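Local coordinates for flavodoxin, WrbA-like protein (Agrobacterium tumefaciens, PDB 3D7N) that probably binds FMN and passes electrons from NAD(P)H to quinones, as a WrbA-like member of the flavodoxin family, at residues Ser6-Val10 / Ala184-Lys188; Ile38-Leu44 / Trp71-Phe76; Pro63-Pro69 / Asp106-Thr110; Leu124-Leu128 / Tyr149-Met153. Residue numbers count along the deposited sequence, not the author numbering.

Contact 1. Residues Ser6-Val10 / Ala184-Lys188; sequences SSNTV and ARQHK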
loop_
_atom_site.group_PDB
_atom_site.type_symbol
_atom_site.label_atom_id
_atom_site.label_comp_id
_atom_site.label_asym_id
_atom_site.label_seq_id
_atom_site.Cartn_x
_atom_site.Cartn_y
_atom_site.Cartn_z
ATOM N N SER A 6 -27.077 23.043 5.440
ATOM C CA SER A 6 -26.325 22.635 4.194
ATOM C C SER A 6 -24.794 22.744 4.453
ATOM O O SER A 6 -24.320 23.681 5.141
ATOM C CB SER A 6 -26.752 23.490 2.968
ATOM O OG SER A 6 -26.327 22.901 1.737
ATOM N N SER A 7 -24.051 21.811 3.860
ATOM C CA SER A 7 -22.735 21.371 4.377
ATOM C C SER A 7 -21.579 22.357 4.242
ATOM O O SER A 7 -21.509 23.136 3.297
ATOM C CB SER A 7 -22.321 20.042 3.712
ATOM O OG SER A 7 -21.827 20.229 2.386
ATOM N N ASN A 8 -20.675 22.286 5.212
ATOM C CA ASN A 8 -19.442 23.045 5.207
ATOM C C ASN A 8 -18.296 22.076 4.929
ATOM O O ASN A 8 -18.022 21.190 5.704
ATOM C CB ASN A 8 -19.251 23.792 6.555
ATOM C CG ASN A 8 -17.841 24.448 6.687
ATOM O OD1 ASN A 8 -17.323 25.055 5.714
ATOM N ND2 ASN A 8 -17.216 24.324 7.886
ATOM N N THR A 9 -17.676 22.240 3.772
ATOM C CA THR A 9 -16.541 21.460 3.326
ATOM C C THR A 9 -15.312 22.341 3.362
ATOM O O THR A 9 -15.371 23.492 3.007
ATOM C CB THR A 9 -16.774 20.920 1.919
ATOM O OG1 THR A 9 -17.990 20.179 1.934
ATOM C CG2 THR A 9 -15.592 19.964 1.443
ATOM N N VAL A 10 -14.199 21.806 3.837
ATOM C CA VAL A 10 -12.933 22.515 3.804
ATOM C C VAL A 10 -11.953 21.766 2.929
ATOM O O VAL A 10 -11.810 20.549 3.063
ATOM C CB VAL A 10 -12.356 22.651 5.231
ATOM C CG1 VAL A 10 -10.856 22.976 5.190
ATOM C CG2 VAL A 10 -13.150 23.708 6.025
ATOM N N ALA A 184 -21.545 14.834 2.489
ATOM C CA ALA A 184 -21.431 15.530 3.734
ATOM C C ALA A 184 -22.761 16.122 4.155
ATOM O O ALA A 184 -23.039 16.247 5.313
ATOM C CB ALA A 184 -20.397 16.586 3.631
ATOM N N ARG A 185 -23.573 16.495 3.194
ATOM C CA ARG A 185 -24.925 16.973 3.463
ATOM C C ARG A 185 -25.811 15.865 4.001
ATOM O O ARG A 185 -26.534 16.049 4.975
ATOM C CB ARG A 185 -25.576 17.558 2.205
ATOM C CG ARG A 185 -25.386 19.055 2.062
ATOM C CD ARG A 185 -26.251 19.625 0.950
ATOM N NE ARG A 185 -25.719 19.259 -0.365
ATOM C CZ ARG A 185 -24.680 19.838 -0.972
ATOM N NH1 ARG A 185 -23.999 20.839 -0.402
ATOM N NH2 ARG A 185 -24.304 19.395 -2.169
ATOM N N GLN A 186 -25.724 14.702 3.374
ATOM C CA GLN A 186 -26.568 13.580 3.737
ATOM C C GLN A 186 -26.218 13.010 5.103
ATOM O O GLN A 186 -26.979 12.276 5.703
ATOM C CB GLN A 186 -26.414 12.484 2.698
ATOM C CG GLN A 186 -27.525 11.458 2.768
ATOM C CD GLN A 186 -27.430 10.445 1.652
ATOM O OE1 GLN A 186 -26.410 10.403 0.908
ATOM N NE2 GLN A 186 -28.482 9.602 1.519
ATOM N N HIS A 187 -25.066 13.393 5.603
ATOM C CA HIS A 187 -24.363 12.579 6.549
ATOM C C HIS A 187 -23.607 13.510 7.498
ATOM O O HIS A 187 -22.385 13.397 7.672
ATOM C CB HIS A 187 -23.415 11.657 5.750
ATOM C CG HIS A 187 -22.888 10.534 6.552
ATOM N ND1 HIS A 187 -21.996 10.736 7.587
ATOM C CD2 HIS A 187 -23.165 9.212 6.533
ATOM C CE1 HIS A 187 -21.730 9.580 8.167
ATOM N NE2 HIS A 187 -22.431 8.639 7.550
ATOM N N LYS A 188 -24.369 14.416 8.121
ATOM C CA LYS A 188 -23.840 15.680 8.656
ATOM C C LYS A 188 -23.604 15.659 10.182
ATOM O O LYS A 188 -24.265 14.918 10.934
ATOM C CB LYS A 188 -24.801 16.821 8.242
ATOM C CG LYS A 188 -24.485 18.201 8.815
ATOM C CD LYS A 188 -25.108 19.337 7.984
ATOM C CE LYS A 188 -24.685 20.737 8.538
ATOM N NZ LYS A 188 -24.662 21.822 7.497
#
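Arg-185 lays the methylene part of its side chain over the backbone of the first modelled residues: its CG comes within 3.6 Å of Ser-7 N, and its CD lies 3.4 Å from Ser-6 OG. Farther out, the guanidinium passes the serine hydroxyls obliquely, with NH1 3.6 Å from Ser-7 OG. That hydroxyl is instead weakly hydrogen-bonded to Ala-181 O, one turn back along the helix. Beneath the arginine, the small side chains of Ser-7 and Ala-184 face each other, CB to CB at 4.0 Å, and their size allows the backbones to approach to 5.0 Å between the CA atoms of Ser-7 and Arg-185. From beyond the helix end, Lys-188 returns across the N-terminal residues with an all-trans side chain. Its NZ stops 3.0 Å from Ser-6 O, but the angle is too poor for a hydrogen bond; it also makes a long, weak ion pair with Asp-56. The example shows how the two ends of the modelled chain can meet mainly through side-chain packing, although the groups are mostly polar. The 276 Å² buried here joins the end of helix 167-186 to the loop leading into strand 9-13, at the rim of the flavodoxin-like sandwich. Ala-184 also touches Ala-57 at the start of strand 57-65, while Thr-9 and Val-10 enter the parallel sheet between strands 34-37 and 57-65.

Contact 2. Residues Ile38-Leu44 / Trp71-Phe76; sequences IDAEGNL and WQFKKF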
loop_
_atom_site.group_PDB
_atom_site.type_symbol
_atom_site.label_atom_id
_atom_site.label_comp_id
_atom_site.label_asym_id
_atom_site.label_seq_id
_atom_site.Cartn_x
_atom_site.Cartn_y
_atom_site.Cartn_z
ATOM N N ILE A 38 -1.637 24.732 3.554
ATOM C CA ILE A 38 -0.450 24.408 4.369
ATOM C C ILE A 38 0.700 25.134 3.701
ATOM O O ILE A 38 0.885 24.997 2.494
ATOM C CB ILE A 38 -0.148 22.904 4.348
ATOM C CG1 ILE A 38 -1.330 22.112 4.923
ATOM C CG2 ILE A 38 1.184 22.573 5.033
ATOM C CD1 ILE A 38 -1.515 20.676 4.329
ATOM N N ASP A 39 1.447 25.945 4.451
ATOM C CA ASP A 39 2.509 26.744 3.836
ATOM C C ASP A 39 3.756 25.918 3.497
ATOM O O ASP A 39 3.801 24.707 3.742
ATOM C CB ASP A 39 2.812 28.000 4.669
ATOM C CG ASP A 39 3.430 27.693 6.020
ATOM O OD1 ASP A 39 4.038 26.602 6.173
ATOM O OD2 ASP A 39 3.329 28.569 6.922
ATOM N N ALA A 40 4.751 26.573 2.910
ATOM C CA ALA A 40 5.957 25.904 2.414
ATOM C C ALA A 40 6.743 25.207 3.501
ATOM O O ALA A 40 7.614 24.379 3.199
ATOM C CB ALA A 40 6.869 26.896 1.698
ATOM N N GLU A 41 6.450 25.557 4.756
ATOM C CA GLU A 41 7.082 24.946 5.927
ATOM C C GLU A 41 6.232 23.886 6.656
ATOM O O GLU A 41 6.620 23.416 7.717
ATOM C CB GLU A 41 7.486 26.080 6.883
ATOM C CG GLU A 41 8.817 26.711 6.534
ATOM C CD GLU A 41 8.865 28.204 6.820
ATOM O OE1 GLU A 41 8.379 28.989 5.970
ATOM O OE2 GLU A 41 9.420 28.612 7.869
ATOM N N GLY A 42 5.079 23.512 6.086
ATOM C CA GLY A 42 4.189 22.502 6.681
ATOM C C GLY A 42 3.342 23.015 7.835
ATOM O O GLY A 42 3.008 22.285 8.766
ATOM N N ASN A 43 3.004 24.290 7.779
ATOM C CA ASN A 43 2.270 24.948 8.837
ATOM C C ASN A 43 0.909 25.399 8.309
ATOM O O ASN A 43 0.779 25.801 7.157
ATOM C CB ASN A 43 3.051 26.142 9.357
ATOM C CG ASN A 43 4.268 25.754 10.171
ATOM O OD1 ASN A 43 5.292 26.451 10.121
ATOM N ND2 ASN A 43 4.152 24.706 10.970
ATOM N N LEU A 44 -0.101 25.262 9.156
ATOM C CA LEU A 44 -1.439 25.708 8.851
ATOM C C LEU A 44 -1.793 26.771 9.914
ATOM O O LEU A 44 -1.434 26.656 11.085
ATOM C CB LEU A 44 -2.407 24.523 8.883
ATOM C CG LEU A 44 -3.842 24.785 8.430
ATOM C CD1 LEU A 44 -3.857 25.225 6.966
ATOM C CD2 LEU A 44 -4.698 23.540 8.641
ATOM N N TRP A 71 6.506 16.295 2.158
ATOM C CA TRP A 71 6.824 16.413 3.553
ATOM C C TRP A 71 5.977 17.466 4.262
ATOM O O TRP A 71 5.632 17.292 5.416
ATOM C CB TRP A 71 8.301 16.664 3.781
ATOM C CG TRP A 71 8.835 18.040 3.465
ATOM C CD1 TRP A 71 9.503 18.416 2.335
ATOM C CD2 TRP A 71 8.800 19.189 4.316
ATOM N NE1 TRP A 71 9.873 19.722 2.427
ATOM C CE2 TRP A 71 9.450 20.231 3.627
ATOM C CE3 TRP A 71 8.270 19.446 5.598
ATOM C CZ2 TRP A 71 9.599 21.521 4.176
ATOM C CZ3 TRP A 71 8.398 20.721 6.125
ATOM C CH2 TRP A 71 9.075 21.738 5.425
ATOM N N GLN A 72 5.637 18.539 3.563
ATOM C CA GLN A 72 4.820 19.587 4.120
ATOM C C GLN A 72 3.433 19.063 4.453
ATOM O O GLN A 72 2.920 19.342 5.507
ATOM C CB GLN A 72 4.717 20.774 3.147
ATOM C CG GLN A 72 5.989 21.617 3.007
ATOM C CD GLN A 72 6.828 21.220 1.787
ATOM O OE1 GLN A 72 6.752 20.096 1.283
ATOM N NE2 GLN A 72 7.654 22.134 1.341
ATOM N N PHE A 73 2.813 18.299 3.552
ATOM C CA PHE A 73 1.544 17.636 3.911
ATOM C C PHE A 73 1.655 16.698 5.117
ATOM O O PHE A 73 0.810 16.738 5.987
ATOM C CB PHE A 73 0.883 16.890 2.765
ATOM C CG PHE A 73 -0.496 16.403 3.119
ATOM C CD1 PHE A 73 -1.576 17.220 2.990
ATOM C CD2 PHE A 73 -0.680 15.168 3.675
ATOM C CE1 PHE A 73 -2.799 16.802 3.346
ATOM C CE2 PHE A 73 -1.925 14.748 4.037
ATOM C CZ PHE A 73 -2.970 15.562 3.867
ATOM N N LYS A 74 2.696 15.878 5.184
ATOM C CA LYS A 74 2.856 14.896 6.275
ATOM C C LYS A 74 3.100 15.624 7.607
ATOM O O LYS A 74 2.531 15.276 8.621
ATOM C CB LYS A 74 3.970 13.902 5.920
ATOM C CG LYS A 74 4.160 12.765 6.880
ATOM C CD LYS A 74 2.872 11.945 7.071
ATOM C CE LYS A 74 3.094 10.663 7.837
ATOM N NZ LYS A 74 3.790 10.886 9.157
ATOM N N LYS A 75 3.882 16.699 7.596
ATOM C CA LYS A 75 4.024 17.564 8.790
ATOM C C LYS A 75 2.683 18.088 9.311
ATOM O O LYS A 75 2.463 18.219 10.516
ATOM C CB LYS A 75 4.925 18.761 8.487
ATOM C CG LYS A 75 5.184 19.654 9.718
ATOM C CD LYS A 75 6.403 20.523 9.516
ATOM C CE LYS A 75 6.851 21.219 10.794
ATOM N NZ LYS A 75 6.292 22.575 10.915
ATOM N N PHE A 76 1.802 18.442 8.402
ATOM C CA PHE A 76 0.455 18.813 8.790
ATOM C C PHE A 76 -0.324 17.613 9.329
ATOM O O PHE A 76 -1.065 17.756 10.331
ATOM C CB PHE A 76 -0.308 19.443 7.624
ATOM C CG PHE A 76 -1.766 19.223 7.695
ATOM C CD1 PHE A 76 -2.574 20.064 8.469
ATOM C CD2 PHE A 76 -2.355 18.168 6.995
ATOM C CE1 PHE A 76 -3.956 19.848 8.566
ATOM C CE2 PHE A 76 -3.739 17.946 7.068
ATOM C CZ PHE A 76 -4.539 18.766 7.874
#
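Two bent side chains on helix 71-79 reach the backbone of the loop opposite. Gln-72, with chi2 between wells at 97°, folds so that NE2 donates to Ala-40 O at 2.9 Å. Lys-75 is extended until chi4 turns to -94°, bringing NZ to Glu-41 O in a weak hydrogen bond of 3.3 Å. Their target is a type I beta turn from Asp-39 to Gly-42, closed by Gly-42 N to Asp-39 O (2.9 Å); Asp-39 OD1 accepts from Glu-41 N, an Asx turn, and from Asn-43 N, each at 3.0 Å. The turn opens the loop between strand 34-37 and helix 46-54 of the flavodoxin-like fold. Gly-42, with positive phi, packs its CA 3.6 Å from Gln-72 O; a CB there would clash with Lys-75 CD. Ile-38 (m,t) sends CD1 against two rings, 3.7 Å from both Phe-73 CD1 and Phe-76 CG, while Leu-44 CD2 meets Phe-76 CE1 at 3.8 Å. Trp-71 and Lys-75 exchange reciprocal cation-pi contacts with Lys-75 and Trp-71 of the third subunit.

Contact 3. Residues Pro63-Pro69 / Asp106-Thr110; sequences PTYMGGP and DKLNT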
loop_
_atom_site.group_PDB
_atom_site.type_symbol
_atom_site.label_atom_id
_atom_site.label_comp_id
_atom_site.label_asym_id
_atom_site.label_seq_id
_atom_site.Cartn_x
_atom_site.Cartn_y
_atom_site.Cartn_z
ATOM N N PRO A 63 0.657 17.215 -3.442
ATOM C CA PRO A 63 1.526 16.672 -4.485
ATOM C C PRO A 63 2.011 15.290 -4.113
ATOM O O PRO A 63 1.970 14.970 -2.970
ATOM C CB PRO A 63 2.735 17.636 -4.514
ATOM C CG PRO A 63 2.395 18.794 -3.646
ATOM C CD PRO A 63 1.169 18.480 -2.874
ATOM N N THR A 64 2.442 14.501 -5.092
ATOM C CA THR A 64 3.093 13.235 -4.870
ATOM C C THR A 64 4.498 13.528 -5.239
ATOM O O THR A 64 4.766 14.020 -6.322
ATOM C CB THR A 64 2.556 12.137 -5.763
ATOM O OG1 THR A 64 1.231 11.811 -5.345
ATOM C CG2 THR A 64 3.467 10.822 -5.725
ATOM N N TYR A 65 5.392 13.289 -4.322
ATOM C CA TYR A 65 6.762 13.620 -4.503
ATOM C C TYR A 65 7.573 12.523 -3.894
ATOM O O TYR A 65 7.334 12.116 -2.800
ATOM C CB TYR A 65 7.035 14.934 -3.819
ATOM C CG TYR A 65 8.296 15.587 -4.240
ATOM C CD1 TYR A 65 8.369 16.296 -5.407
ATOM C CD2 TYR A 65 9.420 15.502 -3.471
ATOM C CE1 TYR A 65 9.530 16.898 -5.790
ATOM C CE2 TYR A 65 10.569 16.093 -3.840
ATOM C CZ TYR A 65 10.630 16.789 -4.998
ATOM O OH TYR A 65 11.794 17.379 -5.363
HETATM N N MSE A 66 8.540 12.048 -4.640
HETATM C CA MSE A 66 9.316 10.903 -4.273
HETATM C C MSE A 66 8.438 9.787 -3.716
HETATM O O MSE A 66 8.747 9.155 -2.754
HETATM C CB MSE A 66 10.440 11.308 -3.334
HETATM C CG MSE A 66 11.462 12.262 -3.951
HETATM SE SE MSE A 66 12.362 11.626 -5.488
HETATM C CE MSE A 66 13.165 10.137 -4.744
ATOM N N GLY A 67 7.311 9.557 -4.346
ATOM C CA GLY A 67 6.522 8.400 -4.030
ATOM C C GLY A 67 5.500 8.489 -2.934
ATOM O O GLY A 67 4.929 7.509 -2.593
ATOM N N GLY A 68 5.263 9.670 -2.414
ATOM C CA GLY A 68 4.364 9.860 -1.290
ATOM C C GLY A 68 3.932 11.305 -1.160
ATOM O O GLY A 68 4.299 12.104 -1.974
ATOM N N PRO A 69 3.101 11.632 -0.154
ATOM C CA PRO A 69 2.721 13.017 0.041
ATOM C C PRO A 69 3.935 13.888 0.367
ATOM O O PRO A 69 4.881 13.407 1.001
ATOM C CB PRO A 69 1.781 12.964 1.234
ATOM C CG PRO A 69 2.130 11.789 1.983
ATOM C CD PRO A 69 2.576 10.763 0.931
ATOM N N ASP A 106 2.885 6.066 -8.448
ATOM C CA ASP A 106 3.042 6.566 -7.121
ATOM C C ASP A 106 1.887 7.327 -6.565
ATOM O O ASP A 106 1.759 7.429 -5.379
ATOM C CB ASP A 106 4.220 7.476 -7.118
ATOM C CG ASP A 106 5.475 6.760 -7.378
ATOM O OD1 ASP A 106 6.341 7.392 -7.992
ATOM O OD2 ASP A 106 5.615 5.589 -6.974
ATOM N N LYS A 107 1.051 7.884 -7.410
ATOM C CA LYS A 107 -0.024 8.682 -6.914
ATOM C C LYS A 107 -1.013 7.887 -6.089
ATOM O O LYS A 107 -1.634 8.438 -5.245
ATOM C CB LYS A 107 -0.729 9.394 -8.046
ATOM C CG LYS A 107 0.036 10.548 -8.578
ATOM C CD LYS A 107 -0.821 11.385 -9.464
ATOM C CE LYS A 107 -0.802 10.888 -10.854
ATOM N NZ LYS A 107 0.279 11.532 -11.553
ATOM N N LEU A 108 -1.172 6.607 -6.377
ATOM C CA LEU A 108 -2.071 5.743 -5.622
ATOM C C LEU A 108 -1.551 5.624 -4.193
ATOM O O LEU A 108 -2.327 5.624 -3.266
ATOM C CB LEU A 108 -2.213 4.346 -6.247
ATOM C CG LEU A 108 -3.216 3.441 -5.495
ATOM C CD1 LEU A 108 -4.613 4.120 -5.478
ATOM C CD2 LEU A 108 -3.280 2.011 -6.087
ATOM N N ASN A 109 -0.239 5.546 -4.021
ATOM C CA ASN A 109 0.319 5.520 -2.692
ATOM C C ASN A 109 -0.069 6.755 -1.825
ATOM O O ASN A 109 -0.363 6.624 -0.657
ATOM C CB ASN A 109 1.836 5.378 -2.750
ATOM C CG ASN A 109 2.430 5.080 -1.371
ATOM O OD1 ASN A 109 2.035 4.101 -0.746
ATOM N ND2 ASN A 109 3.334 5.954 -0.866
ATOM N N THR A 110 -0.006 7.925 -2.412
ATOM C CA THR A 110 -0.388 9.183 -1.785
ATOM C C THR A 110 -1.873 9.124 -1.432
ATOM O O THR A 110 -2.202 9.319 -0.317
ATOM C CB THR A 110 -0.075 10.372 -2.687
ATOM O OG1 THR A 110 1.332 10.381 -2.881
ATOM C CG2 THR A 110 -0.492 11.727 -2.058
HETATM O O HOH W 1 6.605 10.142 -7.055
#
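Asp-106 opens the helical side of the contact. Its CB packs 3.7 Å from Thr-64 CG2, and its carboxylate reaches the loop through water: OD1 accepts from water 1 at 2.9 Å, and that water accepts from Gly-67 N at 2.9 Å. Lys-107 contributes only its aliphatic part, with CG 3.7 Å from Thr-64 OG1; its amine is bound to Ser-100 and Ser-102. One step beyond Leu-108, Asn-109 gives a direct bond, ND2 to Gly-67 O at 2.8 Å. Thr-110 completes the turn of helix: its OG1 shares a 2.9 Å hydrogen bond with Thr-64 OG1, which is bonded also to Thr-98 OG1 on strand 93-100. What the helix grips is a tight beta hairpin with a two-residue loop, Met-66 and Gly-67. Its type I' turn from Tyr-65 to Gly-68 joins strand 57-65 to the short strand 68-69, here packed on helix 104-120 of a flavodoxin-like alpha/beta sandwich; the loop after strand 57-65 helps to bind FMN in WrbA relatives and probably does so here.

Contact 4. Residues Leu124-Leu128 / Tyr149-Met153; sequences LWVSL and YIAPM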
loop_
_atom_site.group_PDB
_atom_site.type_symbol
_atom_site.label_atom_id
_atom_site.label_comp_id
_atom_site.label_asym_id
_atom_site.label_seq_id
_atom_site.Cartn_x
_atom_site.Cartn_y
_atom_site.Cartn_z
ATOM N N LEU A 124 -15.356 8.980 7.283
ATOM C CA LEU A 124 -15.885 8.182 6.197
ATOM C C LEU A 124 -15.240 8.610 4.918
ATOM O O LEU A 124 -15.176 9.788 4.666
ATOM C CB LEU A 124 -17.369 8.404 5.980
ATOM C CG LEU A 124 -18.319 8.140 7.093
ATOM C CD1 LEU A 124 -19.627 8.057 6.281
ATOM C CD2 LEU A 124 -18.036 6.885 8.015
ATOM N N TRP A 125 -14.851 7.670 4.077
ATOM C CA TRP A 125 -14.111 8.019 2.893
ATOM C C TRP A 125 -14.979 7.984 1.668
ATOM O O TRP A 125 -15.695 7.018 1.414
ATOM C CB TRP A 125 -12.895 7.106 2.707
ATOM C CG TRP A 125 -12.086 7.546 1.515
ATOM C CD1 TRP A 125 -12.226 7.113 0.226
ATOM C CD2 TRP A 125 -11.095 8.559 1.488
ATOM N NE1 TRP A 125 -11.398 7.795 -0.595
ATOM C CE2 TRP A 125 -10.675 8.690 0.149
ATOM C CE3 TRP A 125 -10.522 9.380 2.461
ATOM C CZ2 TRP A 125 -9.667 9.574 -0.228
ATOM C CZ3 TRP A 125 -9.590 10.311 2.088
ATOM C CH2 TRP A 125 -9.163 10.407 0.759
ATOM N N VAL A 126 -14.925 9.063 0.914
ATOM C CA VAL A 126 -15.698 9.232 -0.320
ATOM C C VAL A 126 -14.788 8.945 -1.508
ATOM O O VAL A 126 -13.815 9.636 -1.729
ATOM C CB VAL A 126 -16.235 10.677 -0.460
ATOM C CG1 VAL A 126 -17.026 10.824 -1.763
ATOM C CG2 VAL A 126 -17.100 11.092 0.763
ATOM N N SER A 127 -15.127 7.918 -2.278
ATOM C CA SER A 127 -14.391 7.509 -3.444
ATOM C C SER A 127 -14.829 8.345 -4.665
ATOM O O SER A 127 -15.853 9.045 -4.626
ATOM C CB SER A 127 -14.660 6.033 -3.672
ATOM O OG SER A 127 -15.984 5.850 -4.176
ATOM N N LEU A 128 -14.053 8.285 -5.752
ATOM C CA LEU A 128 -14.396 9.034 -6.978
ATOM C C LEU A 128 -15.684 8.444 -7.545
ATOM O O LEU A 128 -15.853 7.226 -7.635
ATOM C CB LEU A 128 -13.242 8.978 -7.972
ATOM C CG LEU A 128 -13.191 9.963 -9.158
ATOM C CD1 LEU A 128 -13.148 11.348 -8.722
ATOM C CD2 LEU A 128 -11.990 9.699 -10.038
ATOM N N TYR A 149 -9.866 5.784 -9.219
ATOM C CA TYR A 149 -11.124 5.378 -8.547
ATOM C C TYR A 149 -11.300 5.768 -7.087
ATOM O O TYR A 149 -12.398 6.046 -6.650
ATOM C CB TYR A 149 -11.297 3.879 -8.639
ATOM C CG TYR A 149 -11.598 3.448 -10.039
ATOM C CD1 TYR A 149 -12.861 3.690 -10.623
ATOM C CD2 TYR A 149 -10.632 2.801 -10.799
ATOM C CE1 TYR A 149 -13.140 3.292 -11.930
ATOM C CE2 TYR A 149 -10.899 2.409 -12.129
ATOM C CZ TYR A 149 -12.139 2.660 -12.678
ATOM O OH TYR A 149 -12.348 2.254 -13.977
ATOM N N ILE A 150 -10.219 5.743 -6.338
ATOM C CA ILE A 150 -10.291 6.009 -4.934
ATOM C C ILE A 150 -10.530 7.526 -4.628
ATOM O O ILE A 150 -11.196 7.874 -3.671
ATOM C CB ILE A 150 -9.062 5.376 -4.202
ATOM C CG1 ILE A 150 -9.488 4.866 -2.850
ATOM C CG2 ILE A 150 -7.954 6.330 -3.982
ATOM C CD1 ILE A 150 -10.189 3.572 -2.970
ATOM N N ALA A 151 -10.020 8.379 -5.510
ATOM C CA ALA A 151 -9.989 9.819 -5.388
ATOM C C ALA A 151 -9.332 10.331 -6.695
ATOM O O ALA A 151 -8.735 9.561 -7.406
ATOM C CB ALA A 151 -9.165 10.229 -4.171
ATOM N N PRO A 152 -9.420 11.597 -6.985
ATOM C CA PRO A 152 -8.850 12.086 -8.214
ATOM C C PRO A 152 -7.347 12.148 -8.165
ATOM O O PRO A 152 -6.784 12.514 -7.181
ATOM C CB PRO A 152 -9.441 13.473 -8.334
ATOM C CG PRO A 152 -10.137 13.711 -7.150
ATOM C CD PRO A 152 -10.477 12.476 -6.518
HETATM N N MSE A 153 -6.713 11.752 -9.246
HETATM C CA MSE A 153 -5.302 11.957 -9.435
HETATM C C MSE A 153 -5.103 12.560 -10.803
HETATM O O MSE A 153 -5.913 12.390 -11.684
HETATM C CB MSE A 153 -4.523 10.672 -9.269
HETATM C CG MSE A 153 -5.018 9.540 -10.062
HETATM SE SE MSE A 153 -3.902 8.006 -9.972
HETATM C CE MSE A 153 -4.527 7.285 -8.357
#
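Two hydrogen bonds to successive backbone carbonyls fix the segments together. Leu-128 N donates to Tyr-149 O at 2.9 Å, and the indole of Trp-125 points NE1 at Ile-150 O, 3.1 Å away and nearly linear at 167°. The same Ile-150 O receives a CA-H...O contact from Ser-127 CA at 3.2 Å, so one carbonyl is approached from both a side chain and a backbone. Ser-127 OG turns out of the contact to bond Gly-123 O of the second subunit. Around this polar centre the packing is apolar. Ala-151 CB sits at the edge of the Trp-125 ring, 4.0 Å from CZ2, and Leu-128 CD1 meets Pro-152 CD at 3.6 Å, with Tyr-176 of helix 167-186 beside both Leu-128 and Pro-152. Strands 124-126 and 153-155 both pair in parallel with strand 93-100, one after the other; a last strand interrupted by an insertion recalls the long-chain flavodoxins. Residues 130-148 within that insertion are not modelled, and this contact is where the chain resumes. Residues 124-126 also pair antiparallel with a strand of the second subunit, extending the sheet across the interface. Since both acceptors are main-chain carbonyls and only the tryptophan donor is a side-chain group, the chemistry implies that the chain path, more than side-chain identity in 149-153, sets the polar part of this join.

The four contacts sit at different places in one flavodoxin-like sandwich. Contact 1 lies where strand 9-13 begins, and contact 3 at the C-terminal end of strand 57-65, with their centres about 28 Å apart. Flavodoxins bind FMN at the C-terminal ends of the sheet strands, so contact 3 is probably nearer the cofactor site than contact 1. Contacts 2 and 3, about 15 Å apart between centres, alternate along the chain and both meet the third subunit. Contact 4 touches both contact 1 and contact 3: His-187 NE2 of contact 1 packs 3.1 Å from Leu-124 CD1, and Lys-107 CD of contact 3 lies 3.8 Å from Met-153 CB. Contacts 1 and 4 also share the second subunit.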